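Local coordinates for peroxisomal fatty acid beta-oxidation multifunctional protein MFP2 (Arabidopsis thaliana, PDB 2WTB), which hydrates long-chain enoyl-CoA thioesters and oxidises the resulting 3-hydroxyacyl-CoAs with NAD+ during peroxisomal fatty acid beta-oxidation in germinating seeds, at residues K103-G111 against L193-I204. Residues are numbered along the deposited sequence; the frame is centred on the assembly and turned at random.
Sequences KPSVAAIDG and LVTTARRWALDI
Val-106 spreads its two methyl groups over the small residues of helix 193-204: CG1 rests on the methyl of Ala-197, 3.7 Å from its CB, while CG2 overlaps Ala-201 and also meets CD1 of the Trp-200 indole obliquely at 4.1 Å. With CG1 anti to the backbone N (chi1 177°) and CG2 anti to the carbonyl carbon, the branches fork along the helix, one to each alanine. Ala-108, two residues on and on the same side of the strand, lays its CB against CB of Ala-197 and CG of Leu-193, each 4.0 Å away. Because alanines meet the strand here, the helix runs close to it, with axes 8.0 Å apart and nearly antiparallel at 163°. Just before the strand, Pro-104 and Ile-204 lie alongside each other with their side chains running in opposed senses, the proline CG lying 3.7 Å from CG2 of Ile-204. At the far end Leu-193 lays both methyls against the carbonyl oxygen of Ile-109 from one side, CD2 at 3.2 Å from that O, and CD2 also touches CB of Asp-110 at 3.5 Å. Shortening Leu-193 to an alanine is likely to open a gap beside Ala-108 and the Ile-109 carbonyl and remove an apolar neighbour of the Asp-110 CB. The contact is buried and apolar, and joins a central strand of the crotonase-type hydratase/isomerase region to a helix packed along one face of the sheet. Ile-109 points away from the helix; its side chain lies about 10 Å from that of Glu-119, the predicted nucleophile. Strand 105-109 runs between parallel strands 54-59 and 126-129, and the helix covers all three: Ala-197 touches Val-56, Ala-201 touches Ala-54, and Leu-193 and Trp-200 both reach Ile-128.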
loop_
_atom_site.group_PDB
_atom_site.type_symbol
_atom_site.label_atom_id
_atom_site.label_comp_id
_atom_site.label_asym_id
_atom_site.label_seq_id
_atom_site.Cartn_x
_atom_site.Cartn_y
_atom_site.Cartn_z
ATOM N N LYS A 103 -30.782 29.543 -0.585
ATOM C CA LYS A 103 -30.411 29.566 0.822
ATOM C C LYS A 103 -28.995 29.027 0.968
ATOM O O LYS A 103 -28.681 27.955 0.447
ATOM C CB LYS A 103 -31.386 28.741 1.661
ATOM C CG LYS A 103 -32.752 29.383 1.819
ATOM C CD LYS A 103 -33.693 28.505 2.627
ATOM C CE LYS A 103 -35.054 29.169 2.776
ATOM N NZ LYS A 103 -36.034 28.282 3.455
ATOM N N PRO A 104 -28.134 29.771 1.680
ATOM C CA PRO A 104 -26.705 29.456 1.773
ATOM C C PRO A 104 -26.446 28.210 2.612
ATOM O O PRO A 104 -27.155 27.961 3.585
ATOM C CB PRO A 104 -26.113 30.686 2.476
ATOM C CG PRO A 104 -27.228 31.693 2.570
ATOM C CD PRO A 104 -28.496 30.916 2.529
ATOM N N SER A 105 -25.436 27.439 2.224
ATOM C CA SER A 105 -25.007 26.280 2.993
ATOM C C SER A 105 -23.593 26.522 3.496
ATOM O O SER A 105 -22.774 27.127 2.799
ATOM C CB SER A 105 -25.032 25.015 2.133
ATOM O OG SER A 105 -26.351 24.679 1.747
ATOM N N VAL A 106 -23.312 26.058 4.708
ATOM C CA VAL A 106 -21.966 26.129 5.259
ATOM C C VAL A 106 -21.566 24.768 5.798
ATOM O O VAL A 106 -22.312 24.149 6.555
ATOM C CB VAL A 106 -21.859 27.165 6.390
ATOM C CG1 VAL A 106 -20.455 27.159 6.977
ATOM C CG2 VAL A 106 -22.219 28.549 5.878
ATOM N N ALA A 107 -20.390 24.300 5.398
ATOM C CA ALA A 107 -19.889 23.015 5.867
ATOM C C ALA A 107 -19.077 23.187 7.149
ATOM O O ALA A 107 -18.218 24.065 7.242
ATOM C CB ALA A 107 -19.056 22.340 4.788
ATOM N N ALA A 108 -19.370 22.348 8.138
ATOM C CA ALA A 108 -18.625 22.332 9.390
ATOM C C ALA A 108 -17.764 21.079 9.435
ATOM O O ALA A 108 -18.259 19.984 9.695
ATOM C CB ALA A 108 -19.576 22.373 10.572
ATOM N N ILE A 109 -16.472 21.247 9.176
ATOM C CA ILE A 109 -15.574 20.110 9.019
ATOM C C ILE A 109 -14.743 19.795 10.262
ATOM O O ILE A 109 -14.106 20.673 10.845
ATOM C CB ILE A 109 -14.621 20.304 7.822
ATOM C CG1 ILE A 109 -15.416 20.433 6.520
ATOM C CG2 ILE A 109 -13.634 19.146 7.734
ATOM C CD1 ILE A 109 -14.558 20.735 5.305
ATOM N N ASP A 110 -14.757 18.525 10.648
ATOM C CA ASP A 110 -13.911 18.023 11.717
ATOM C C ASP A 110 -13.283 16.713 11.259
ATOM O O ASP A 110 -13.848 16.007 10.425
ATOM C CB ASP A 110 -14.741 17.792 12.980
ATOM C CG ASP A 110 -13.886 17.560 14.210
ATOM O OD1 ASP A 110 -12.650 17.722 14.124
ATOM O OD2 ASP A 110 -14.453 17.222 15.269
ATOM N N GLY A 111 -12.111 16.394 11.796
ATOM C CA GLY A 111 -11.468 15.125 11.511
ATOM C C GLY A 111 -10.964 15.006 10.087
ATOM O O GLY A 111 -9.772 15.179 9.830
ATOM N N LEU A 193 -16.956 24.674 16.132
ATOM C CA LEU A 193 -17.181 24.343 14.727
ATOM C C LEU A 193 -18.582 24.699 14.227
ATOM O O LEU A 193 -18.739 25.546 13.346
ATOM C CB LEU A 193 -16.917 22.856 14.507
ATOM C CG LEU A 193 -16.460 22.404 13.127
ATOM C CD1 LEU A 193 -15.168 23.102 12.746
ATOM C CD2 LEU A 193 -16.276 20.899 13.130
ATOM N N VAL A 194 -19.595 24.048 14.788
ATOM C CA VAL A 194 -20.974 24.240 14.343
ATOM C C VAL A 194 -21.517 25.630 14.667
ATOM O O VAL A 194 -22.259 26.212 13.877
ATOM C CB VAL A 194 -21.906 23.163 14.928
ATOM C CG1 VAL A 194 -23.362 23.521 14.683
ATOM C CG2 VAL A 194 -21.573 21.809 14.328
ATOM N N THR A 195 -21.144 26.158 15.827
ATOM C CA THR A 195 -21.544 27.507 16.214
ATOM C C THR A 195 -21.018 28.534 15.218
ATOM O O THR A 195 -21.751 29.417 14.769
ATOM C CB THR A 195 -21.032 27.868 17.622
ATOM O OG1 THR A 195 -21.860 27.241 18.607
ATOM C CG2 THR A 195 -21.068 29.369 17.832
ATOM N N THR A 196 -19.740 28.418 14.879
ATOM C CA THR A 196 -19.131 29.306 13.902
ATOM C C THR A 196 -19.836 29.181 12.554
ATOM O O THR A 196 -20.101 30.180 11.888
ATOM C CB THR A 196 -17.631 29.007 13.730
ATOM O OG1 THR A 196 -16.950 29.232 14.972
ATOM C CG2 THR A 196 -17.025 29.903 12.659
ATOM N N ALA A 197 -20.157 27.952 12.166
ATOM C CA ALA A 197 -20.772 27.707 10.866
ATOM C C ALA A 197 -22.151 28.350 10.739
ATOM O O ALA A 197 -22.452 28.986 9.726
ATOM C CB ALA A 197 -20.842 26.214 10.574
ATOM N N ARG A 198 -22.990 28.188 11.760
ATOM C CA ARG A 198 -24.329 28.773 11.721
ATOM C C ARG A 198 -24.275 30.303 11.789
ATOM O O ARG A 198 -25.106 30.987 11.191
ATOM C CB ARG A 198 -25.237 28.196 12.818
ATOM C CG ARG A 198 -24.824 28.541 14.236
ATOM C CD ARG A 198 -25.959 28.307 15.228
ATOM N NE ARG A 198 -26.294 26.894 15.387
ATOM C CZ ARG A 198 -27.480 26.366 15.101
ATOM N NH1 ARG A 198 -28.459 27.134 14.640
ATOM N NH2 ARG A 198 -27.693 25.069 15.281
ATOM N N ARG A 199 -23.293 30.835 12.509
ATOM C CA ARG A 199 -23.065 32.273 12.537
ATOM C C ARG A 199 -22.626 32.754 11.155
ATOM O O ARG A 199 -23.049 33.814 10.685
ATOM C CB ARG A 199 -21.997 32.630 13.570
ATOM C CG ARG A 199 -21.699 34.119 13.659
ATOM C CD ARG A 199 -20.442 34.400 14.474
ATOM N NE ARG A 199 -19.234 33.955 13.785
ATOM C CZ ARG A 199 -18.593 34.670 12.864
ATOM N NH1 ARG A 199 -19.045 35.868 12.519
ATOM N NH2 ARG A 199 -17.501 34.187 12.286
ATOM N N TRP A 200 -21.775 31.965 10.509
ATOM C CA TRP A 200 -21.294 32.285 9.171
ATOM C C TRP A 200 -22.454 32.252 8.179
ATOM O O TRP A 200 -22.577 33.132 7.325
ATOM C CB TRP A 200 -20.204 31.294 8.751
ATOM C CG TRP A 200 -19.357 31.765 7.605
ATOM C CD1 TRP A 200 -19.711 31.807 6.287
ATOM C CD2 TRP A 200 -18.009 32.250 7.673
ATOM N NE1 TRP A 200 -18.671 32.294 5.533
ATOM C CE2 TRP A 200 -17.615 32.573 6.360
ATOM C CE3 TRP A 200 -17.102 32.449 8.719
ATOM C CZ2 TRP A 200 -16.352 33.083 6.064
ATOM C CZ3 TRP A 200 -15.845 32.955 8.421
ATOM C CH2 TRP A 200 -15.483 33.265 7.106
ATOM N N ALA A 201 -23.307 31.241 8.308
ATOM C CA ALA A 201 -24.441 31.064 7.407
ATOM C C ALA A 201 -25.401 32.251 7.426
ATOM O O ALA A 201 -25.888 32.680 6.381
ATOM C CB ALA A 201 -25.179 29.779 7.734
ATOM N N LEU A 202 -25.674 32.781 8.615
ATOM C CA LEU A 202 -26.571 33.928 8.738
ATOM C C LEU A 202 -25.873 35.227 8.349
ATOM O O LEU A 202 -26.528 36.215 8.024
ATOM C CB LEU A 202 -27.161 34.028 10.148
ATOM C CG LEU A 202 -28.200 32.968 10.520
ATOM C CD1 LEU A 202 -29.009 33.412 11.728
ATOM C CD2 LEU A 202 -29.121 32.692 9.346
ATOM N N ASP A 203 -24.545 35.221 8.388
ATOM C CA ASP A 203 -23.768 36.345 7.882
ATOM C C ASP A 203 -24.003 36.507 6.382
ATOM O O ASP A 203 -24.175 37.619 5.884
ATOM C CB ASP A 203 -22.276 36.143 8.161
ATOM C CG ASP A 203 -21.867 36.623 9.542
ATOM O OD1 ASP A 203 -22.611 37.430 10.139
ATOM O OD2 ASP A 203 -20.793 36.203 10.025
ATOM N N ILE A 204 -24.013 35.385 5.670
ATOM C CA ILE A 204 -24.243 35.390 4.231
ATOM C C ILE A 204 -25.657 35.860 3.910
ATOM O O ILE A 204 -25.860 36.684 3.022
ATOM C CB ILE A 204 -24.016 33.996 3.623
ATOM C CG1 ILE A 204 -22.560 33.562 3.805
ATOM C CG2 ILE A 204 -24.403 33.983 2.154
ATOM C CD1 ILE A 204 -22.285 32.141 3.344
#